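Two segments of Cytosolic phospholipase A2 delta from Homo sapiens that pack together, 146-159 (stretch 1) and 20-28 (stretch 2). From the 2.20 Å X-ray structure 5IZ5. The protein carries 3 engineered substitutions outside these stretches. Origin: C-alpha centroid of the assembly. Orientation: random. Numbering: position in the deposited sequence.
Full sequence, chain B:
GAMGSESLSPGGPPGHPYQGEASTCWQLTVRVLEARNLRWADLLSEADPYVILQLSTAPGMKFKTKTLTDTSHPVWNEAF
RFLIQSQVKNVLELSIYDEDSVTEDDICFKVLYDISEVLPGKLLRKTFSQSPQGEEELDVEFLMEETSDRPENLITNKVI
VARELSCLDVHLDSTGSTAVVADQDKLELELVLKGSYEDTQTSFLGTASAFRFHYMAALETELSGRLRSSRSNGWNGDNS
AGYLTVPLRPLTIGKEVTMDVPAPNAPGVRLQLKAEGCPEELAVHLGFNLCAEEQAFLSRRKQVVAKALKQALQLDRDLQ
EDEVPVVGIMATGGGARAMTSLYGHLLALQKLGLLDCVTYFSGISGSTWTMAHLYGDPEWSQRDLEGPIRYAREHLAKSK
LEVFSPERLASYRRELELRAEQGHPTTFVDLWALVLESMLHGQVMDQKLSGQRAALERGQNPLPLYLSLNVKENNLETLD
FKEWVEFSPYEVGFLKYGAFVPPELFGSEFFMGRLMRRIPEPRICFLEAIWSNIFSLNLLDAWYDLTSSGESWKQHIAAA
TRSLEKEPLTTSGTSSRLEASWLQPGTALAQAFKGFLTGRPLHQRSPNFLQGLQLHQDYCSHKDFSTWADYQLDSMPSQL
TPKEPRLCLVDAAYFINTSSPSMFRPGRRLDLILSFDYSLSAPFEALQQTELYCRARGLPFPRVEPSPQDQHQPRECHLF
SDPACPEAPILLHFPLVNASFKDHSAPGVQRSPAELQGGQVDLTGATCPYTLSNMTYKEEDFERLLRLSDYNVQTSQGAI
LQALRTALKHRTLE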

ATOM      1  N   GLU B 146       3.339  -9.599 -38.482  1.00 83.23           N
ATOM      2  CA  GLU B 146       4.686  -9.829 -37.989  1.00 82.66           C
ATOM      3  C   GLU B 146       5.584  -8.673 -38.405  1.00 81.28           C
ATOM      4  O   GLU B 146       5.320  -8.001 -39.398  1.00 83.56           O
ATOM      5  CB  GLU B 146       5.207 -11.149 -38.567  1.00 84.43           C
ATOM      6  CG  GLU B 146       6.533 -11.639 -38.024  1.00 87.34           C
ATOM      7  CD  GLU B 146       6.831 -13.083 -38.407  1.00 89.00           C
ATOM      8  OE1 GLU B 146       7.965 -13.533 -38.159  1.00 89.49           O
ATOM      9  OE2 GLU B 146       5.940 -13.777 -38.948  1.00 90.46           O
ATOM     10  N   THR B 147       6.621  -8.425 -37.616  1.00 80.74           N
ATOM     11  CA  THR B 147       7.629  -7.420 -37.926  1.00 79.50           C
ATOM     12  C   THR B 147       8.987  -8.113 -37.912  1.00 78.77           C
ATOM     13  O   THR B 147       9.116  -9.223 -37.400  1.00 78.71           O
ATOM     14  CB  THR B 147       7.635  -6.275 -36.892  1.00 79.34           C
ATOM     15  OG1 THR B 147       8.128  -6.759 -35.638  1.00 79.65           O
ATOM     16  CG2 THR B 147       6.228  -5.692 -36.695  1.00 78.95           C
ATOM     17  N   SER B 148       9.997  -7.450 -38.459  1.00 79.19           N
ATOM     18  CA  SER B 148      11.354  -8.000 -38.523  1.00 78.95           C
ATOM     19  C   SER B 148      12.281  -7.448 -37.430  1.00 77.00           C
ATOM     20  O   SER B 148      13.485  -7.725 -37.421  1.00 77.68           O
ATOM     21  CB  SER B 148      11.935  -7.734 -39.912  1.00 80.35           C
ATOM     22  OG  SER B 148      11.711  -6.388 -40.291  1.00 82.20           O
ATOM     23  N   ASP B 149      11.718  -6.689 -36.494  1.00 73.12           N
ATOM     24  CA  ASP B 149      12.500  -6.143 -35.378  1.00 71.38           C
ATOM     25  C   ASP B 149      13.114  -7.241 -34.505  1.00 65.72           C
ATOM     26  O   ASP B 149      12.617  -8.359 -34.488  1.00 66.02           O
ATOM     27  CB  ASP B 149      11.613  -5.268 -34.492  1.00 73.51           C
ATOM     28  CG  ASP B 149      11.120  -4.017 -35.197  1.00 74.56           C
ATOM     29  OD1 ASP B 149      11.966  -3.213 -35.645  1.00 75.76           O
ATOM     30  OD2 ASP B 149       9.883  -3.833 -35.283  1.00 73.71           O
ATOM     31  N   ARG B 150      14.187  -6.917 -33.780  1.00 63.61           N
ATOM     32  CA  ARG B 150      14.720  -7.800 -32.732  1.00 62.33           C
ATOM     33  C   ARG B 150      13.665  -7.983 -31.647  1.00 63.64           C
ATOM     34  O   ARG B 150      12.720  -7.199 -31.575  1.00 62.42           O
ATOM     35  CB  ARG B 150      16.003  -7.221 -32.107  1.00 61.58           C
ATOM     36  CG  ARG B 150      15.822  -5.923 -31.326  1.00 62.10           C
ATOM     37  CD  ARG B 150      17.094  -5.515 -30.595  1.00 62.55           C
ATOM     38  NE  ARG B 150      16.981  -4.193 -29.963  1.00 63.74           N
ATOM     39  CZ  ARG B 150      16.344  -3.924 -28.819  1.00 64.02           C
ATOM     40  NH1 ARG B 150      15.730  -4.888 -28.133  1.00 61.55           N
ATOM     41  NH2 ARG B 150      16.313  -2.672 -28.356  1.00 62.90           N
ATOM     42  N   PRO B 151      13.822  -9.006 -30.791  1.00 63.37           N
ATOM     43  CA  PRO B 151      12.867  -9.120 -29.691  1.00 61.69           C
ATOM     44  C   PRO B 151      13.080  -8.032 -28.631  1.00 58.96           C
ATOM     45  O   PRO B 151      14.189  -7.528 -28.472  1.00 57.57           O
ATOM     46  CB  PRO B 151      13.158 -10.511 -29.097  1.00 63.64           C
ATOM     47  CG  PRO B 151      14.194 -11.149 -29.969  1.00 62.24           C
ATOM     48  CD  PRO B 151      14.864 -10.044 -30.723  1.00 62.21           C
ATOM     49  N   GLU B 152      12.014  -7.672 -27.924  1.00 57.23           N
ATOM     50  CA  GLU B 152      12.096  -6.742 -26.802  1.00 53.74           C
ATOM     51  C   GLU B 152      12.628  -7.473 -25.576  1.00 52.41           C
ATOM     52  O   GLU B 152      12.278  -8.627 -25.350  1.00 52.49           O
ATOM     53  CB  GLU B 152      10.717  -6.154 -26.502  1.00 52.40           C
ATOM     54  CG  GLU B 152      10.700  -5.146 -25.360  1.00 51.33           C
ATOM     55  CD  GLU B 152       9.308  -4.628 -25.046  1.00 49.02           C
ATOM     56  OE1 GLU B 152       8.345  -4.959 -25.771  1.00 45.65           O
ATOM     57  OE2 GLU B 152       9.172  -3.891 -24.050  1.00 48.88           O
ATOM     58  N   ASN B 153      13.470  -6.801 -24.795  1.00 52.05           N
ATOM     59  CA  ASN B 153      13.970  -7.356 -23.540  1.00 52.22           C
ATOM     60  C   ASN B 153      13.067  -6.981 -22.362  1.00 52.52           C
ATOM     61  O   ASN B 153      13.134  -5.859 -21.841  1.00 50.75           O
ATOM     62  CB  ASN B 153      15.402  -6.889 -23.272  1.00 54.52           C
ATOM     63  CG  ASN B 153      16.389  -7.411 -24.306  1.00 57.08           C
ATOM     64  OD1 ASN B 153      16.294  -8.558 -24.752  1.00 58.07           O
ATOM     65  ND2 ASN B 153      17.344  -6.572 -24.688  1.00 57.31           N
ATOM     66  N   LEU B 154      12.235  -7.940 -21.952  1.00 50.01           N
ATOM     67  CA  LEU B 154      11.290  -7.771 -20.850  1.00 48.53           C
ATOM     68  C   LEU B 154      11.838  -8.338 -19.547  1.00 49.21           C
ATOM     69  O   LEU B 154      12.696  -9.217 -19.571  1.00 49.87           O
ATOM     70  CB  LEU B 154       9.997  -8.511 -21.166  1.00 47.04           C
ATOM     71  CG  LEU B 154       9.278  -8.221 -22.478  1.00 46.39           C
ATOM     72  CD1 LEU B 154       8.082  -9.144 -22.611  1.00 45.92           C
ATOM     73  CD2 LEU B 154       8.848  -6.765 -22.541  1.00 47.45           C
ATOM     74  N   ILE B 155      11.326  -7.830 -18.424  1.00 47.26           N
ATOM     75  CA  ILE B 155      11.546  -8.413 -17.096  1.00 45.73           C
ATOM     76  C   ILE B 155      10.182  -8.619 -16.442  1.00 45.88           C
ATOM     77  O   ILE B 155       9.387  -7.679 -16.395  1.00 43.79           O
ATOM     78  CB  ILE B 155      12.408  -7.510 -16.190  1.00 46.97           C
ATOM     79  CG1 ILE B 155      13.761  -7.231 -16.861  1.00 48.86           C
ATOM     80  CG2 ILE B 155      12.627  -8.165 -14.826  1.00 46.18           C
ATOM     81  CD1 ILE B 155      14.572  -6.132 -16.201  1.00 48.67           C
ATOM     82  N   THR B 156       9.915  -9.833 -15.949  1.00 44.84           N
ATOM     83  CA  THR B 156       8.630 -10.155 -15.316  1.00 45.88           C
ATOM     84  C   THR B 156       8.719 -11.061 -14.093  1.00 45.22           C
ATOM     85  O   THR B 156       9.702 -11.762 -13.902  1.00 44.78           O
ATOM     86  CB  THR B 156       7.721 -10.965 -16.248  1.00 46.09           C
ATOM     87  OG1 THR B 156       8.306 -11.085 -17.546  1.00 50.18           O
ATOM     88  CG2 THR B 156       6.388 -10.355 -16.326  1.00 45.40           C
ATOM     89  N   ASN B 157       7.646 -11.066 -13.301  1.00 44.04           N
ATOM     90  CA  ASN B 157       7.369 -12.135 -12.341  1.00 41.62           C
ATOM     91  C   ASN B 157       6.100 -12.900 -12.759  1.00 44.01           C
ATOM     92  O   ASN B 157       5.480 -13.579 -11.943  1.00 45.03           O
ATOM     93  CB  ASN B 157       7.204 -11.582 -10.928  1.00 40.13           C
ATOM     94  CG  ASN B 157       6.092 -10.555 -10.826  1.00 37.91           C
ATOM     95  OD1 ASN B 157       5.294 -10.383 -11.751  1.00 35.55           O
ATOM     96  ND2 ASN B 157       6.023  -9.878  -9.688  1.00 35.60           N
ATOM     97  N   LYS B 158       5.719 -12.745 -14.030  1.00 44.84           N
ATOM     98  CA  LYS B 158       4.538 -13.369 -14.650  1.00 46.05           C
ATOM     99  C   LYS B 158       3.195 -12.714 -14.303  1.00 45.13           C
ATOM    100  O   LYS B 158       2.152 -13.182 -14.759  1.00 43.72           O
ATOM    101  CB  LYS B 158       4.490 -14.879 -14.379  1.00 49.13           C
ATOM    102  CG  LYS B 158       5.725 -15.632 -14.851  1.00 50.92           C
ATOM    103  CD  LYS B 158       5.973 -15.438 -16.338  1.00 54.51           C
ATOM    104  CE  LYS B 158       7.187 -16.245 -16.781  1.00 58.53           C
ATOM    105  NZ  LYS B 158       7.017 -16.919 -18.098  1.00 61.07           N
ATOM    106  N   VAL B 159       3.212 -11.634 -13.521  1.00 45.12           N
ATOM    107  CA  VAL B 159       1.999 -10.817 -13.333  1.00 44.92           C
ATOM    108  C   VAL B 159       2.278  -9.352 -13.692  1.00 43.49           C
ATOM    109  O   VAL B 159       1.499  -8.746 -14.412  1.00 42.65           O
ATOM    110  CB  VAL B 159       1.304 -11.011 -11.955  1.00 46.01           C
ATOM    111  CG1 VAL B 159       1.850 -12.216 -11.212  1.00 47.11           C
ATOM    112  CG2 VAL B 159       1.342  -9.755 -11.107  1.00 46.45           C
TER
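Stretch 2 20-28: GEASTCWQL

Stretch 2 lies antiparallel to stretch 1 as an extended chain, strand 21-23 running against strand 152-156 with 134° between their N-to-C directions and 4.7 Å between the axes at closest approach. Gly 20 opens the run opposite Ile 155. Glu 21 then pairs with Leu 154 in both directions: Glu 21 N donates to Leu 154 O at 2.9 Å, and Leu 154 N to Glu 21 O at 2.7 Å. Its side chain, t at chi1 and chi2, shares a sheet face with Leu 154 and reaches Lys 158, where NZ and Glu 21 OE1 form a long salt bridge of 3.9 Å. Ala 22, in the non-hydrogen-bonded register with Asn 153, trades no such bonds and turns to the other face; its CB meets Pro 151 CB at 4.1 Å, while its CA makes a CA-H...O contact of 3.4 Å with Glu 152 O. Ser 23 repeats the two-way pairing, its N 2.9 Å from Glu 152 O and its O 2.8 Å from Glu 152 N. The rule is alternation: every second residue bonds. Thr 24 lies beside Pro 151, whose CB is 4.0 Å from Thr 24 N. Cys 25 O accepts from Thr 147 OG1 at 3.2 Å, and water 1 links that carbonyl to Thr 147 N. Past Trp 26, Gln 27 CB rests 3.7 Å from Thr 147 CG2.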

ATOM      1  N   GLY B  20      14.193 -11.905 -16.566  1.00 69.13           N
ATOM      2  CA  GLY B  20      14.896 -11.686 -17.866  1.00 70.02           C
ATOM      3  C   GLY B  20      14.296 -12.531 -18.980  1.00 70.57           C
ATOM      4  O   GLY B  20      14.343 -13.762 -18.924  1.00 74.70           O
ATOM      5  N   GLU B  21      13.741 -11.875 -19.997  1.00 68.98           N
ATOM      6  CA  GLU B  21      13.024 -12.573 -21.067  1.00 68.06           C
ATOM      7  C   GLU B  21      13.013 -11.781 -22.383  1.00 67.95           C
ATOM      8  O   GLU B  21      12.814 -10.572 -22.382  1.00 67.21           O
ATOM      9  CB  GLU B  21      11.595 -12.838 -20.601  1.00 68.22           C
ATOM     10  CG  GLU B  21      10.717 -13.580 -21.593  1.00 68.88           C
ATOM     11  CD  GLU B  21       9.317 -13.831 -21.061  1.00 69.23           C
ATOM     12  OE1 GLU B  21       9.170 -14.128 -19.857  1.00 68.60           O
ATOM     13  OE2 GLU B  21       8.359 -13.744 -21.855  1.00 69.41           O
ATOM     14  N   ALA B  22      13.247 -12.477 -23.497  1.00 67.20           N
ATOM     15  CA  ALA B  22      13.190 -11.883 -24.831  1.00 64.54           C
ATOM     16  C   ALA B  22      11.855 -12.238 -25.469  1.00 62.40           C
ATOM     17  O   ALA B  22      11.499 -13.413 -25.531  1.00 63.92           O
ATOM     18  CB  ALA B  22      14.336 -12.396 -25.696  1.00 63.92           C
ATOM     19  N   SER B  23      11.123 -11.230 -25.932  1.00 59.68           N
ATOM     20  CA  SER B  23       9.851 -11.457 -26.618  1.00 57.42           C
ATOM     21  C   SER B  23       9.624 -10.473 -27.770  1.00 58.52           C
ATOM     22  O   SER B  23       9.781  -9.275 -27.595  1.00 56.31           O
ATOM     23  CB  SER B  23       8.703 -11.330 -25.625  1.00 58.07           C
ATOM     24  OG  SER B  23       7.472 -11.553 -26.289  1.00 55.91           O
ATOM     25  N   THR B  24       9.225 -10.982 -28.932  1.00 58.54           N
ATOM     26  CA  THR B  24       9.056 -10.167 -30.141  1.00 61.21           C
ATOM     27  C   THR B  24       7.682  -9.478 -30.258  1.00 62.37           C
ATOM     28  O   THR B  24       6.657 -10.057 -29.891  1.00 63.78           O
ATOM     29  CB  THR B  24       9.343 -11.026 -31.393  1.00 63.78           C
ATOM     30  OG1 THR B  24       9.678 -10.188 -32.506  1.00 67.42           O
ATOM     31  CG2 THR B  24       8.169 -11.910 -31.766  1.00 63.97           C
ATOM     32  N   CYS B  25       7.674  -8.248 -30.783  1.00 61.57           N
ATOM     33  CA  CYS B  25       6.448  -7.454 -30.952  1.00 61.25           C
ATOM     34  C   CYS B  25       5.781  -7.661 -32.314  1.00 63.62           C
ATOM     35  O   CYS B  25       6.436  -8.019 -33.284  1.00 65.28           O
ATOM     36  CB  CYS B  25       6.746  -5.958 -30.752  1.00 59.42           C
ATOM     37  SG  CYS B  25       7.348  -5.547 -29.088  1.00 57.57           S
ATOM     38  N   TRP B  26       4.472  -7.434 -32.367  1.00 67.61           N
ATOM     39  CA  TRP B  26       3.712  -7.451 -33.615  1.00 71.69           C
ATOM     40  C   TRP B  26       3.290  -6.033 -33.966  1.00 72.67           C
ATOM     41  O   TRP B  26       3.292  -5.152 -33.106  1.00 73.82           O
ATOM     42  CB  TRP B  26       2.462  -8.317 -33.472  1.00 76.17           C
ATOM     43  CG  TRP B  26       2.752  -9.767 -33.120  1.00 81.34           C
ATOM     44  CD1 TRP B  26       3.882 -10.475 -33.417  1.00 83.05           C
ATOM     45  CD2 TRP B  26       1.883 -10.678 -32.424  1.00 88.01           C
ATOM     46  NE1 TRP B  26       3.780 -11.761 -32.941  1.00 86.45           N
ATOM     47  CE2 TRP B  26       2.563 -11.914 -32.329  1.00 88.01           C
ATOM     48  CE3 TRP B  26       0.600 -10.569 -31.867  1.00 89.71           C
ATOM     49  CZ2 TRP B  26       2.001 -13.036 -31.699  1.00 89.44           C
ATOM     50  CZ3 TRP B  26       0.041 -11.686 -31.241  1.00 88.51           C
ATOM     51  CH2 TRP B  26       0.744 -12.901 -31.164  1.00 88.04           C
ATOM     52  N   GLN B  27       2.929  -5.809 -35.227  1.00 72.46           N
ATOM     53  CA  GLN B  27       2.323  -4.540 -35.622  1.00 73.89           C
ATOM     54  C   GLN B  27       0.807  -4.682 -35.744  1.00 71.80           C
ATOM     55  O   GLN B  27       0.332  -5.558 -36.457  1.00 70.32           O
ATOM     56  CB  GLN B  27       2.897  -4.046 -36.948  1.00 76.91           C
ATOM     57  CG  GLN B  27       2.177  -2.798 -37.450  1.00 81.27           C
ATOM     58  CD  GLN B  27       2.487  -2.466 -38.888  1.00 83.59           C
ATOM     59  OE1 GLN B  27       1.598  -2.482 -39.740  1.00 88.56           O
ATOM     60  NE2 GLN B  27       3.748  -2.166 -39.172  1.00 83.43           N
ATOM     61  N   LEU B  28       0.057  -3.815 -35.059  1.00 69.67           N
ATOM     62  CA  LEU B  28      -1.408  -3.783 -35.178  1.00 71.52           C
ATOM     63  C   LEU B  28      -1.867  -2.579 -36.000  1.00 71.87           C
ATOM     64  O   LEU B  28      -1.529  -1.440 -35.680  1.00 74.76           O
ATOM     65  CB  LEU B  28      -2.079  -3.736 -33.794  1.00 70.48           C
ATOM     66  CG  LEU B  28      -3.618  -3.745 -33.779  1.00 71.82           C
ATOM     67  CD1 LEU B  28      -4.162  -5.046 -34.355  1.00 72.17           C
ATOM     68  CD2 LEU B  28      -4.166  -3.516 -32.373  1.00 71.83           C
TER
HETATM   69  O   HOH W   1       6.572 -10.216 -35.194  1.00 68.07           O